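AT-rich interactive domain-containing protein 4 (Arabidopsis thaliana, PDB 6LQF) recognises DNA, mainly through its ARID domain, and a histone H3 tail methylated at lysine through its PHD finger, and probably regulates transcription. Local coordinates at residues D32-L37 against R44-G49; V81-N86 against T110-Y115; K88-S93 against D170-D175; W145-C148 against E153-H156. All coordinates share one frame; numbering follows the deposited sequence.

Contact 1: residues D32-L37 against R44-G49; sequences DVMQFL and RLVPPG. With ZN (zinc ion), chain E.
Helix 26-39 of the ARID domain lays Met34 and Leu37, one turn apart, against Leu45 and Val46 of the loop that follows it. No hydrogen bond spans the two segments, and the contact is made by apolar side chains. Met34 reaches out from the helix and bends near its end (chi3 65°). This brings its methyl CE to 3.6 Å from CG1 of Val46. The other branch of Val46 turns to the helix itself. Its CG2 lies 4.0 Å from CB of Leu37 and 3.9 Å from the backbone O of Met34. Val46 therefore sits between the two helix residues, with one methyl for each. Leu37 and Leu45 meet at about a right angle, with Leu37 CD2 4.2 Å from Leu45 CD1. Tyr118 of helix 107-118 touches both leucines, and Thr117 touches Leu45. CD2 of Leu45 also supports one face of the Arg44 guanidinium, and Arg44 packs on a phosphate of the bound DNA. Asp32, on the same helix but far from the loop, binds zinc through OD2 at 2.1 Å. The OD1 atom stays 2.9 Å from the metal, so one oxygen does the binding. His14, Cys16 and His126 complete the site, and Tyr122 OH is hydrogen-bonded to the same OD2. The helix thus has an apolar side for its own loop and a polar residue for the metal, within the helical DNA-binding fold of the ARID family.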
# COMPACT_ATOMS: atom_id res chain seq x y z
N ASP A 32 9.50 10.44 10.72
CA ASP A 32 8.92 11.52 9.92
C ASP A 32 7.39 11.58 10.09
O ASP A 32 6.81 12.70 10.13
CB ASP A 32 9.29 11.36 8.42
CG ASP A 32 9.10 12.60 7.67
OD1 ASP A 32 9.64 13.67 8.00
OD2 ASP A 32 8.34 12.52 6.69
N VAL A 33 6.74 10.44 10.21
CA VAL A 33 5.29 10.44 10.47
C VAL A 33 4.97 11.10 11.81
O VAL A 33 4.03 11.93 11.89
CB VAL A 33 4.66 9.02 10.43
CG1 VAL A 33 3.21 9.06 10.83
CG2 VAL A 33 4.75 8.45 9.01
N MET A 34 5.77 10.78 12.86
CA MET A 34 5.53 11.37 14.17
C MET A 34 5.69 12.89 14.09
O MET A 34 4.84 13.63 14.62
CB MET A 34 6.47 10.76 15.20
CG MET A 34 6.22 9.31 15.42
SD MET A 34 7.58 8.64 16.45
CE MET A 34 7.33 9.51 17.95
N GLN A 35 6.74 13.35 13.40
CA GLN A 35 6.98 14.80 13.34
C GLN A 35 5.84 15.50 12.60
O GLN A 35 5.36 16.58 12.99
CB GLN A 35 8.31 15.09 12.67
CG GLN A 35 8.67 16.58 12.67
CD GLN A 35 9.66 16.93 11.58
OE1 GLN A 35 10.72 16.31 11.46
NE2 GLN A 35 9.31 17.92 10.78
N PHE A 36 5.36 14.86 11.55
CA PHE A 36 4.27 15.41 10.73
C PHE A 36 3.00 15.49 11.55
O PHE A 36 2.29 16.49 11.50
CB PHE A 36 4.03 14.52 9.49
CG PHE A 36 2.89 14.97 8.65
CD1 PHE A 36 3.06 16.00 7.76
CD2 PHE A 36 1.62 14.36 8.76
CE1 PHE A 36 1.98 16.46 7.00
CE2 PHE A 36 0.57 14.81 7.99
CZ PHE A 36 0.76 15.84 7.11
N LEU A 37 2.65 14.43 12.26
CA LEU A 37 1.43 14.41 13.07
C LEU A 37 1.49 15.51 14.12
O LEU A 37 0.47 16.16 14.37
CB LEU A 37 1.25 13.05 13.75
CG LEU A 37 0.89 11.97 12.72
CD1 LEU A 37 0.86 10.61 13.41
CD2 LEU A 37 -0.44 12.23 12.03
N ARG A 44 -2.56 13.75 20.24
CA ARG A 44 -3.01 12.51 20.89
C ARG A 44 -2.52 11.24 20.20
O ARG A 44 -2.50 10.15 20.80
CB ARG A 44 -4.54 12.49 20.97
CG ARG A 44 -5.22 12.20 19.66
CD ARG A 44 -6.72 11.93 19.83
NE ARG A 44 -7.25 11.23 18.67
CZ ARG A 44 -7.40 9.90 18.62
NH1 ARG A 44 -7.08 9.16 19.68
NH2 ARG A 44 -7.89 9.32 17.52
N LEU A 45 -2.10 11.38 18.93
CA LEU A 45 -1.60 10.23 18.16
C LEU A 45 -0.14 9.89 18.42
O LEU A 45 0.31 8.84 17.97
CB LEU A 45 -1.77 10.48 16.67
CG LEU A 45 -3.22 10.71 16.27
CD1 LEU A 45 -3.29 10.86 14.76
CD2 LEU A 45 -4.08 9.56 16.74
N VAL A 46 0.60 10.75 19.14
CA VAL A 46 2.01 10.51 19.40
C VAL A 46 2.20 10.42 20.92
O VAL A 46 2.30 11.44 21.59
CB VAL A 46 2.91 11.62 18.82
CG1 VAL A 46 4.37 11.29 19.06
CG2 VAL A 46 2.65 11.77 17.32
N PRO A 47 2.23 9.19 21.46
CA PRO A 47 2.33 8.97 22.90
C PRO A 47 3.71 9.36 23.44
O PRO A 47 4.70 9.44 22.72
CB PRO A 47 2.11 7.44 23.02
CG PRO A 47 1.69 6.94 21.67
CD PRO A 47 2.27 7.93 20.69
N PRO A 48 3.79 9.63 24.76
CA PRO A 48 5.13 9.79 25.33
C PRO A 48 5.95 8.51 25.21
O PRO A 48 5.40 7.41 25.09
CB PRO A 48 4.85 10.14 26.79
CG PRO A 48 3.47 9.67 27.06
CD PRO A 48 2.72 9.62 25.76
N GLY A 49 7.27 8.68 25.21
CA GLY A 49 8.17 7.52 25.11
C GLY A 49 8.78 7.32 23.75
O GLY A 49 9.43 6.29 23.47
ZN ZN E . 8.02 14.27 5.61

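Contact 2: residues V81-N86 against T110-Y115; sequences VGNGIN and TLKRHY. With nucleotides of chain D.
Lys112 of helix 107-118 reaches across to Asn83 at the DNA backbone. From CB the chain heads for segment 81-86, and CG continues that course. CD passes 3.9 Å from OP2 of DA6 of chain D. A bend about CG-CD (chi3 80°) then swings CE and NZ toward Asn83 OD1. CE comes to 3.8 Å from Asn83 OD1. At the tip, NZ donates a hydrogen bond to Asn83 OD1 at 2.8 Å. It approaches from above the amide carbonyl plane, 41° out of it. NZ donates a second, longer bond to OP1 of DA6 at 3.2 Å. The ammonium group thus joins a protein carbonyl to a phosphate, whose negative charge probably strengthens its hold. Asn83 also faces the sugar of DG5 of chain D, its OD1 lying 3.3 Å from C4'. Putting a methionine in place of Lys112 would probably leave both Asn83 OD1 and the DA6 phosphate without their shared donor. Farther along the loop, Asn86 ND2 bonds to OP1 of DA4 of chain D at 2.8 Å, almost straight (170°). Its OD1 caps helix 87-91 at Gly89 N. Gly84 makes backbone hydrogen bonds to the bound peptide. Behind the contact, Leu111 packs on Trp87 of helix 87-91 and Leu59 of strand 58-59, while Tyr115 packs against helix 66-74.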
# COMPACT_ATOMS: atom_id res chain seq x y z
N VAL A 81 -7.84 5.10 -4.14
CA VAL A 81 -8.20 3.92 -4.90
C VAL A 81 -9.24 3.10 -4.12
O VAL A 81 -9.98 2.31 -4.71
CB VAL A 81 -6.93 3.12 -5.24
CG1 VAL A 81 -7.21 1.77 -5.93
CG2 VAL A 81 -6.00 3.99 -6.13
N GLY A 82 -9.31 3.27 -2.80
CA GLY A 82 -10.43 2.73 -2.07
C GLY A 82 -10.53 1.24 -2.08
O GLY A 82 -9.51 0.56 -1.83
N ASN A 83 -11.69 0.70 -2.46
CA ASN A 83 -11.85 -0.73 -2.48
C ASN A 83 -11.26 -1.33 -3.76
O ASN A 83 -11.38 -2.54 -3.99
CB ASN A 83 -13.34 -1.10 -2.29
CG ASN A 83 -13.80 -0.85 -0.86
OD1 ASN A 83 -13.03 -0.87 0.08
ND2 ASN A 83 -15.09 -0.53 -0.71
N GLY A 84 -10.64 -0.50 -4.60
CA GLY A 84 -9.81 -1.00 -5.69
C GLY A 84 -8.49 -1.60 -5.20
O GLY A 84 -7.75 -2.21 -6.00
N ILE A 85 -8.23 -1.44 -3.90
CA ILE A 85 -7.13 -2.12 -3.19
C ILE A 85 -7.75 -3.30 -2.46
O ILE A 85 -8.83 -3.16 -1.87
CB ILE A 85 -6.43 -1.14 -2.22
CG1 ILE A 85 -5.64 -0.12 -3.03
CG2 ILE A 85 -5.53 -1.87 -1.17
CD1 ILE A 85 -5.22 1.12 -2.21
N ASN A 86 -7.12 -4.47 -2.50
CA ASN A 86 -7.55 -5.59 -1.69
C ASN A 86 -6.86 -5.47 -0.35
O ASN A 86 -5.71 -5.84 -0.17
CB ASN A 86 -7.19 -6.91 -2.38
CG ASN A 86 -7.65 -8.15 -1.62
OD1 ASN A 86 -8.13 -8.03 -0.49
ND2 ASN A 86 -7.52 -9.35 -2.22
N THR A 110 -10.98 -1.93 9.22
CA THR A 110 -10.07 -1.47 10.27
C THR A 110 -8.84 -0.78 9.68
O THR A 110 -8.43 0.31 10.14
CB THR A 110 -9.68 -2.65 11.15
OG1 THR A 110 -10.86 -3.14 11.80
CG2 THR A 110 -8.72 -2.18 12.22
N LEU A 111 -8.24 -1.39 8.64
CA LEU A 111 -7.05 -0.79 8.05
C LEU A 111 -7.36 0.55 7.39
O LEU A 111 -6.55 1.47 7.45
CB LEU A 111 -6.42 -1.74 7.02
CG LEU A 111 -5.73 -2.94 7.62
CD1 LEU A 111 -5.23 -3.82 6.51
CD2 LEU A 111 -4.54 -2.52 8.48
N LYS A 112 -8.52 0.66 6.73
CA LYS A 112 -8.89 1.93 6.14
C LYS A 112 -9.06 3.01 7.21
O LYS A 112 -8.59 4.13 7.01
CB LYS A 112 -10.19 1.77 5.31
CG LYS A 112 -9.90 0.97 4.04
CD LYS A 112 -11.20 0.51 3.37
CE LYS A 112 -11.76 1.63 2.62
NZ LYS A 112 -13.07 1.22 1.94
N ARG A 113 -9.64 2.66 8.38
CA ARG A 113 -9.80 3.63 9.47
C ARG A 113 -8.43 4.03 10.03
O ARG A 113 -8.17 5.20 10.29
CB ARG A 113 -10.69 3.03 10.55
CG ARG A 113 -12.16 2.92 10.19
CD ARG A 113 -13.07 2.65 11.42
NE ARG A 113 -12.68 1.45 12.16
CZ ARG A 113 -11.85 1.45 13.20
NH1 ARG A 113 -11.30 2.59 13.60
NH2 ARG A 113 -11.55 0.33 13.82
N HIS A 114 -7.52 3.06 10.18
CA HIS A 114 -6.20 3.42 10.70
C HIS A 114 -5.44 4.27 9.69
O HIS A 114 -4.67 5.15 10.09
CB HIS A 114 -5.36 2.18 10.99
CG HIS A 114 -5.79 1.39 12.20
ND1 HIS A 114 -6.06 1.98 13.42
CD2 HIS A 114 -5.89 0.05 12.40
CE1 HIS A 114 -6.34 1.04 14.30
NE2 HIS A 114 -6.24 -0.14 13.71
N TYR A 115 -5.65 4.00 8.37
CA TYR A 115 -4.95 4.79 7.39
C TYR A 115 -5.45 6.23 7.46
O TYR A 115 -4.66 7.18 7.46
CB TYR A 115 -5.16 4.21 5.99
CG TYR A 115 -4.19 4.76 4.97
CD1 TYR A 115 -4.38 6.01 4.35
CD2 TYR A 115 -3.08 4.03 4.60
CE1 TYR A 115 -3.49 6.50 3.40
CE2 TYR A 115 -2.21 4.51 3.67
CZ TYR A 115 -2.41 5.73 3.08
OH TYR A 115 -1.50 6.19 2.15
P DG D 5 -11.24 -5.80 1.40
OP1 DG D 5 -10.41 -5.05 0.46
OP2 DG D 5 -10.59 -6.34 2.66
O5' DG D 5 -12.45 -4.89 1.80
C5' DG D 5 -13.14 -4.21 0.76
C4' DG D 5 -14.45 -3.62 1.29
O4' DG D 5 -15.38 -4.71 1.56
C3' DG D 5 -14.33 -2.82 2.56
O3' DG D 5 -15.30 -1.72 2.51
C2' DG D 5 -14.70 -3.85 3.62
C1' DG D 5 -15.79 -4.65 2.91
N9 DG D 5 -15.91 -6.03 3.39
C8 DG D 5 -14.91 -6.95 3.50
N7 DG D 5 -15.31 -8.09 4.01
C5 DG D 5 -16.67 -7.89 4.23
C6 DG D 5 -17.65 -8.77 4.73
O6 DG D 5 -17.50 -9.94 5.13
N1 DG D 5 -18.92 -8.15 4.83
C2 DG D 5 -19.19 -6.90 4.38
N2 DG D 5 -20.44 -6.45 4.53
N3 DG D 5 -18.27 -6.08 3.88
C4 DG D 5 -17.04 -6.65 3.81
P DA D 4 -9.75 -12.26 -0.57
OP1 DA D 4 -8.48 -11.72 -1.17
OP2 DA D 4 -9.66 -13.13 0.64
O5' DA D 4 -10.65 -10.99 -0.16
C5' DA D 4 -10.94 -10.00 -1.17
C4' DA D 4 -11.94 -9.00 -0.66
O4' DA D 4 -13.20 -9.68 -0.42
C3' DA D 4 -11.52 -8.32 0.65
O3' DA D 4 -11.91 -6.97 0.55
C2' DA D 4 -12.40 -9.04 1.65
C1' DA D 4 -13.69 -9.20 0.82
N9 DA D 4 -14.62 -10.17 1.33
C8 DA D 4 -14.38 -11.43 1.80
N7 DA D 4 -15.49 -12.06 2.19
C5 DA D 4 -16.48 -11.14 1.95
C6 DA D 4 -17.90 -11.18 2.14
N6 DA D 4 -18.54 -12.21 2.70
N1 DA D 4 -18.59 -10.09 1.83
C2 DA D 4 -17.97 -9.05 1.27
N3 DA D 4 -16.66 -8.91 1.01
C4 DA D 4 -15.98 -10.00 1.37
P DA D 6 -15.62 -0.79 3.74
OP1 DA D 6 -15.90 0.49 3.21
OP2 DA D 6 -14.61 -0.91 4.73
O5' DA D 6 -16.92 -1.44 4.33
C5' DA D 6 -18.15 -1.47 3.61
C4' DA D 6 -19.32 -1.64 4.55
O4' DA D 6 -19.39 -2.99 5.05
C3' DA D 6 -19.31 -0.74 5.78
O3' DA D 6 -20.67 -0.36 6.00
C2' DA D 6 -18.74 -1.64 6.85
C1' DA D 6 -19.24 -3.01 6.46
N9 DA D 6 -18.36 -4.12 6.79
C8 DA D 6 -17.02 -4.19 6.53
N7 DA D 6 -16.47 -5.34 6.83
C5 DA D 6 -17.52 -6.07 7.37
C6 DA D 6 -17.59 -7.36 7.89
N6 DA D 6 -16.56 -8.19 7.98
N1 DA D 6 -18.79 -7.80 8.33
C2 DA D 6 -19.83 -6.97 8.24
N3 DA D 6 -19.89 -5.74 7.77
C4 DA D 6 -18.69 -5.33 7.35

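Contact 3: residues K88-S93 against D170-D175; sequences KGQVFS and DYAKTD. With nucleotides of chain D.
A single carbonyl oxygen, Gly89 O, takes hydrogen bonds from Thr174 OG1, Ser93 OG and a water. Thr174 OG1 lies 3.1 Å from Gly89 O, in the carbonyl plane and on a lone pair. Ser93 OG comes instead from above that plane. The water also accepts from Asp175 N, so it bridges the segments. The backbones run close here, with the CA atoms of Gly89 and Thr174 4.2 Å apart. A beta carbon on Gly89 would press on Thr174 CB and on OP1 of DA4 of chain D. This is where the ARID domain meets the PHD finger, and DNA lies against both. Thr174 N donates to OP1 of DA4 at 2.9 Å. On the ARID side, Lys88 N donates to OP2 of DG5 of chain D, also at 2.9 Å. The first torsion of Thr174 (chi1 -170°) sends OG1 to Gly89 and leaves CG2 beside the DA4 phosphate. Gln90 extends beyond CG, and its NE2 donates to Ala172 O at 2.9 Å. The acceptor lies in the plane of the Gln90 amide. Gln90 OE1 is held by Arg76, and NE2 also bonds a polar side chain of the bound peptide.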
# COMPACT_ATOMS: atom_id res chain seq x y z
N LYS A 88 -7.69 -6.73 2.89
CA LYS A 88 -7.40 -7.98 3.60
C LYS A 88 -6.37 -8.87 2.92
O LYS A 88 -5.45 -9.44 3.56
CB LYS A 88 -8.70 -8.75 3.82
CG LYS A 88 -8.50 -10.05 4.57
CD LYS A 88 -9.84 -10.47 5.24
CE LYS A 88 -9.75 -11.76 6.06
NZ LYS A 88 -8.93 -11.70 7.34
N GLY A 89 -6.50 -8.99 1.60
CA GLY A 89 -5.71 -9.96 0.85
C GLY A 89 -4.36 -9.51 0.34
O GLY A 89 -3.50 -10.37 0.09
N GLN A 90 -4.14 -8.23 0.13
CA GLN A 90 -2.87 -7.75 -0.41
C GLN A 90 -2.20 -6.71 0.48
O GLN A 90 -0.99 -6.54 0.38
CB GLN A 90 -3.05 -7.13 -1.81
CG GLN A 90 -3.30 -8.18 -2.86
CD GLN A 90 -3.48 -7.55 -4.24
OE1 GLN A 90 -2.70 -6.63 -4.60
NE2 GLN A 90 -4.47 -8.03 -5.00
N VAL A 91 -2.92 -6.03 1.38
CA VAL A 91 -2.24 -5.07 2.25
C VAL A 91 -1.90 -5.74 3.56
O VAL A 91 -0.72 -5.73 3.99
CB VAL A 91 -3.12 -3.84 2.52
CG1 VAL A 91 -2.48 -2.84 3.49
CG2 VAL A 91 -3.38 -3.15 1.18
N PHE A 92 -2.93 -6.30 4.19
CA PHE A 92 -2.75 -6.99 5.49
C PHE A 92 -1.72 -8.10 5.41
O PHE A 92 -0.96 -8.28 6.35
CB PHE A 92 -4.12 -7.50 5.98
CG PHE A 92 -4.10 -8.19 7.34
CD1 PHE A 92 -3.55 -7.57 8.46
CD2 PHE A 92 -4.69 -9.43 7.50
CE1 PHE A 92 -3.61 -8.18 9.72
CE2 PHE A 92 -4.75 -10.05 8.73
CZ PHE A 92 -4.20 -9.42 9.85
N SER A 93 -1.68 -8.83 4.31
CA SER A 93 -0.74 -9.95 4.14
C SER A 93 0.73 -9.55 4.17
O SER A 93 1.59 -10.42 4.38
CB SER A 93 -1.11 -10.65 2.83
OG SER A 93 -0.93 -9.71 1.78
N ASP A 170 -8.82 -13.85 -10.11
CA ASP A 170 -7.89 -14.87 -9.64
C ASP A 170 -6.47 -14.36 -9.48
O ASP A 170 -5.68 -15.01 -8.80
CB ASP A 170 -7.94 -16.08 -10.56
CG ASP A 170 -9.21 -16.88 -10.38
OD1 ASP A 170 -9.70 -16.98 -9.23
OD2 ASP A 170 -9.71 -17.40 -11.38
N TYR A 171 -6.17 -13.20 -10.05
CA TYR A 171 -4.93 -12.48 -9.77
C TYR A 171 -5.10 -11.63 -8.50
O TYR A 171 -4.16 -11.53 -7.72
CB TYR A 171 -4.56 -11.57 -10.94
CG TYR A 171 -4.21 -12.36 -12.16
CD1 TYR A 171 -2.93 -12.84 -12.35
CD2 TYR A 171 -5.19 -12.68 -13.10
CE1 TYR A 171 -2.61 -13.62 -13.49
CE2 TYR A 171 -4.87 -13.44 -14.22
CZ TYR A 171 -3.58 -13.91 -14.39
OH TYR A 171 -3.19 -14.69 -15.48
N ALA A 172 -6.29 -11.05 -8.34
CA ALA A 172 -6.48 -10.10 -7.25
C ALA A 172 -6.74 -10.73 -5.88
O ALA A 172 -6.45 -10.08 -4.84
CB ALA A 172 -7.62 -9.19 -7.62
N LYS A 173 -7.28 -11.94 -5.84
CA LYS A 173 -7.52 -12.60 -4.56
C LYS A 173 -6.20 -12.85 -3.81
O LYS A 173 -5.09 -12.90 -4.41
CB LYS A 173 -8.26 -13.93 -4.75
CG LYS A 173 -7.41 -14.97 -5.47
CD LYS A 173 -8.23 -16.21 -5.80
CE LYS A 173 -7.34 -17.30 -6.47
NZ LYS A 173 -8.18 -18.45 -6.94
N THR A 174 -6.30 -13.01 -2.49
CA THR A 174 -5.08 -13.24 -1.73
C THR A 174 -4.30 -14.47 -2.25
O THR A 174 -4.87 -15.50 -2.61
CB THR A 174 -5.43 -13.39 -0.24
OG1 THR A 174 -4.23 -13.39 0.55
CG2 THR A 174 -6.16 -14.67 0.05
N ASP A 175 -2.98 -14.28 -2.34
CA ASP A 175 -2.05 -15.29 -2.85
C ASP A 175 -2.56 -15.83 -4.15
O ASP A 175 -2.61 -17.05 -4.38
CB ASP A 175 -1.86 -16.40 -1.84
CG ASP A 175 -0.59 -17.20 -2.11
OD1 ASP A 175 0.25 -16.73 -2.91
OD2 ASP A 175 -0.46 -18.29 -1.53
P DA D 4 -9.75 -12.26 -0.57
OP1 DA D 4 -8.48 -11.72 -1.17
OP2 DA D 4 -9.66 -13.13 0.64
O5' DA D 4 -10.65 -10.99 -0.16
C5' DA D 4 -10.94 -10.00 -1.17
C4' DA D 4 -11.94 -9.00 -0.66
O4' DA D 4 -13.20 -9.68 -0.42
C3' DA D 4 -11.52 -8.32 0.65
O3' DA D 4 -11.91 -6.97 0.55
C2' DA D 4 -12.40 -9.04 1.65
C1' DA D 4 -13.69 -9.20 0.82
N9 DA D 4 -14.62 -10.17 1.33
C8 DA D 4 -14.38 -11.43 1.80
N7 DA D 4 -15.49 -12.06 2.19
C5 DA D 4 -16.48 -11.14 1.95
C6 DA D 4 -17.90 -11.18 2.14
N6 DA D 4 -18.54 -12.21 2.70
N1 DA D 4 -18.59 -10.09 1.83
C2 DA D 4 -17.97 -9.05 1.27
N3 DA D 4 -16.66 -8.91 1.01
C4 DA D 4 -15.98 -10.00 1.37
P DG D 5 -11.24 -5.80 1.40
OP1 DG D 5 -10.41 -5.05 0.46
OP2 DG D 5 -10.59 -6.34 2.66
O5' DG D 5 -12.45 -4.89 1.80
C5' DG D 5 -13.14 -4.21 0.76
C4' DG D 5 -14.45 -3.62 1.29
O4' DG D 5 -15.38 -4.71 1.56
C3' DG D 5 -14.33 -2.82 2.56
O3' DG D 5 -15.30 -1.72 2.51
C2' DG D 5 -14.70 -3.85 3.62
C1' DG D 5 -15.79 -4.65 2.91
N9 DG D 5 -15.91 -6.03 3.39
C8 DG D 5 -14.91 -6.95 3.50
N7 DG D 5 -15.31 -8.09 4.01
C5 DG D 5 -16.67 -7.89 4.23
C6 DG D 5 -17.65 -8.77 4.73
O6 DG D 5 -17.50 -9.94 5.13
N1 DG D 5 -18.92 -8.15 4.83
C2 DG D 5 -19.19 -6.90 4.38
N2 DG D 5 -20.44 -6.45 4.53
N3 DG D 5 -18.27 -6.08 3.88
C4 DG D 5 -17.04 -6.65 3.81
O HOH W 1 -1.95 -11.63 -1.87

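Contact 4: residues W145-C148 against E153-H156; sequences WVNC and EWAH. With ZN (zinc ion), chain G; ZN (zinc ion), chain F.
This is an antiparallel beta hairpin in the PHD finger, pairing Trp145-Asn147 with Trp154-His156 between two zinc sites. Val146 and Ala155 form a hydrogen-bonded pair: Val146 N to Ala155 O and Ala155 N to Val146 O are both 2.9 Å. Cys148 N adds a bond to Glu153 O at 2.8 Å. Asn147 and Trp154 form a non-hydrogen-bonded pair with both side chains on one face. CB of Asn147 stands over the six-membered ring of Trp154, 3.7 Å from its centroid, in a CH-pi contact. The amide is carried over the same indole face by a first torsion anti to the backbone N (chi1 -176°). Its ND2 bonds to Gly152 O. Trp145 also meets Trp154, its CB lying 3.7 Å from Trp154 CE3. The six-membered ring of Trp145 lies obliquely to the His156 imidazole, with planes 38° apart. His156 is fixed from two sides, since ND1 binds zinc at 2.1 Å and NE2 bonds to Thr141 O. At the other end, Cys148 SG binds the second zinc at 2.3 Å. Trp145 and Trp154 both pack on a modified side chain of the peptide, consistent with the aromatic methyl-lysine pocket of PHD fingers. A serine at Trp154 would probably strip Asn147 CB of its ring and open one wall of that pocket. Strand 145-147 gives backbone hydrogen bonds to the peptide, and strand 154-156 bonds to Leu135. Val146 touches Tyr179, and the same side chain faces Tyr171 of helix 168-172.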
# COMPACT_ATOMS: atom_id res chain seq x y z
N TRP A 145 -5.67 -3.35 -13.09
CA TRP A 145 -4.25 -3.49 -13.37
C TRP A 145 -3.64 -4.67 -12.65
O TRP A 145 -4.03 -4.98 -11.50
CB TRP A 145 -3.48 -2.26 -12.87
CG TRP A 145 -3.90 -0.89 -13.32
CD1 TRP A 145 -5.05 -0.19 -12.99
CD2 TRP A 145 -3.10 0.01 -14.12
NE1 TRP A 145 -4.99 1.06 -13.54
CE2 TRP A 145 -3.81 1.22 -14.22
CE3 TRP A 145 -1.81 -0.09 -14.68
CZ2 TRP A 145 -3.29 2.33 -14.92
CZ3 TRP A 145 -1.30 0.99 -15.37
CH2 TRP A 145 -2.04 2.20 -15.48
N VAL A 146 -2.61 -5.26 -13.25
CA VAL A 146 -1.78 -6.25 -12.59
C VAL A 146 -0.30 -5.82 -12.65
O VAL A 146 0.15 -5.18 -13.61
CB VAL A 146 -1.97 -7.66 -13.18
CG1 VAL A 146 -1.18 -8.64 -12.39
CG2 VAL A 146 -3.38 -8.11 -13.09
N ASN A 147 0.45 -6.16 -11.59
CA ASN A 147 1.86 -5.81 -11.50
C ASN A 147 2.68 -7.03 -11.99
O ASN A 147 2.45 -8.17 -11.53
CB ASN A 147 2.25 -5.43 -10.08
CG ASN A 147 3.71 -4.97 -9.99
OD1 ASN A 147 4.55 -5.67 -9.41
ND2 ASN A 147 4.00 -3.84 -10.53
N CYS A 148 3.61 -6.79 -12.90
CA CYS A 148 4.45 -7.89 -13.34
C CYS A 148 5.37 -8.38 -12.26
O CYS A 148 6.17 -7.61 -11.77
CB CYS A 148 5.23 -7.43 -14.55
SG CYS A 148 6.36 -8.75 -15.22
N GLU A 153 6.80 -3.64 -13.37
CA GLU A 153 6.00 -2.60 -13.98
C GLU A 153 4.53 -3.00 -13.94
O GLU A 153 4.18 -4.14 -13.62
CB GLU A 153 6.47 -2.35 -15.40
CG GLU A 153 7.84 -1.74 -15.41
CD GLU A 153 8.36 -1.53 -16.81
OE1 GLU A 153 7.65 -1.89 -17.77
OE2 GLU A 153 9.48 -1.00 -16.95
N TRP A 154 3.66 -2.05 -14.29
CA TRP A 154 2.25 -2.27 -14.21
C TRP A 154 1.57 -2.30 -15.57
O TRP A 154 2.00 -1.61 -16.45
CB TRP A 154 1.60 -1.13 -13.43
CG TRP A 154 1.83 -1.18 -11.91
CD1 TRP A 154 2.80 -0.56 -11.20
CD2 TRP A 154 0.98 -1.84 -10.98
NE1 TRP A 154 2.62 -0.81 -9.84
CE2 TRP A 154 1.48 -1.55 -9.69
CE3 TRP A 154 -0.20 -2.57 -11.11
CZ2 TRP A 154 0.88 -2.07 -8.54
CZ3 TRP A 154 -0.80 -3.09 -9.97
CH2 TRP A 154 -0.30 -2.80 -8.71
N ALA A 155 0.60 -3.18 -15.72
CA ALA A 155 -0.15 -3.31 -16.97
C ALA A 155 -1.65 -3.31 -16.72
O ALA A 155 -2.14 -3.90 -15.75
CB ALA A 155 0.25 -4.60 -17.68
N HIS A 156 -2.42 -2.66 -17.59
CA HIS A 156 -3.83 -2.97 -17.56
C HIS A 156 -4.08 -4.41 -17.90
O HIS A 156 -3.59 -4.91 -18.94
CB HIS A 156 -4.61 -2.19 -18.65
CG HIS A 156 -4.62 -0.71 -18.45
ND1 HIS A 156 -3.96 0.16 -19.28
CD2 HIS A 156 -5.17 0.06 -17.45
CE1 HIS A 156 -4.20 1.41 -18.90
NE2 HIS A 156 -4.88 1.37 -17.76
ZN ZN G . -2.89 -0.36 -20.99
ZN ZN F . 7.45 -7.62 -16.96

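How the contacts relate
Contacts 1 and 2 lie within the ARID domain, contact 4 in the PHD finger, and contact 3 joins the two. The centres of contacts 2 and 3 are about 13 Å apart, and they touch through Asn86 ND2 and Ala172 O at 2.9 Å, probably a hydrogen bond. Both grip the DNA strand of chain D, and they share OP1 of DA4. Contact 4 is nested in the chain loop closed by contact 3. They touch where Tyr171 CB packs 4.2 Å from Val146 CG2. The histone peptide is reached by contacts 2, 3 and 4. Contact 4 stays about 12 Å from the DNA at its nearest atom. Contact 1, centred about 35 Å from contact 4, comes within about 4 Å of the DNA.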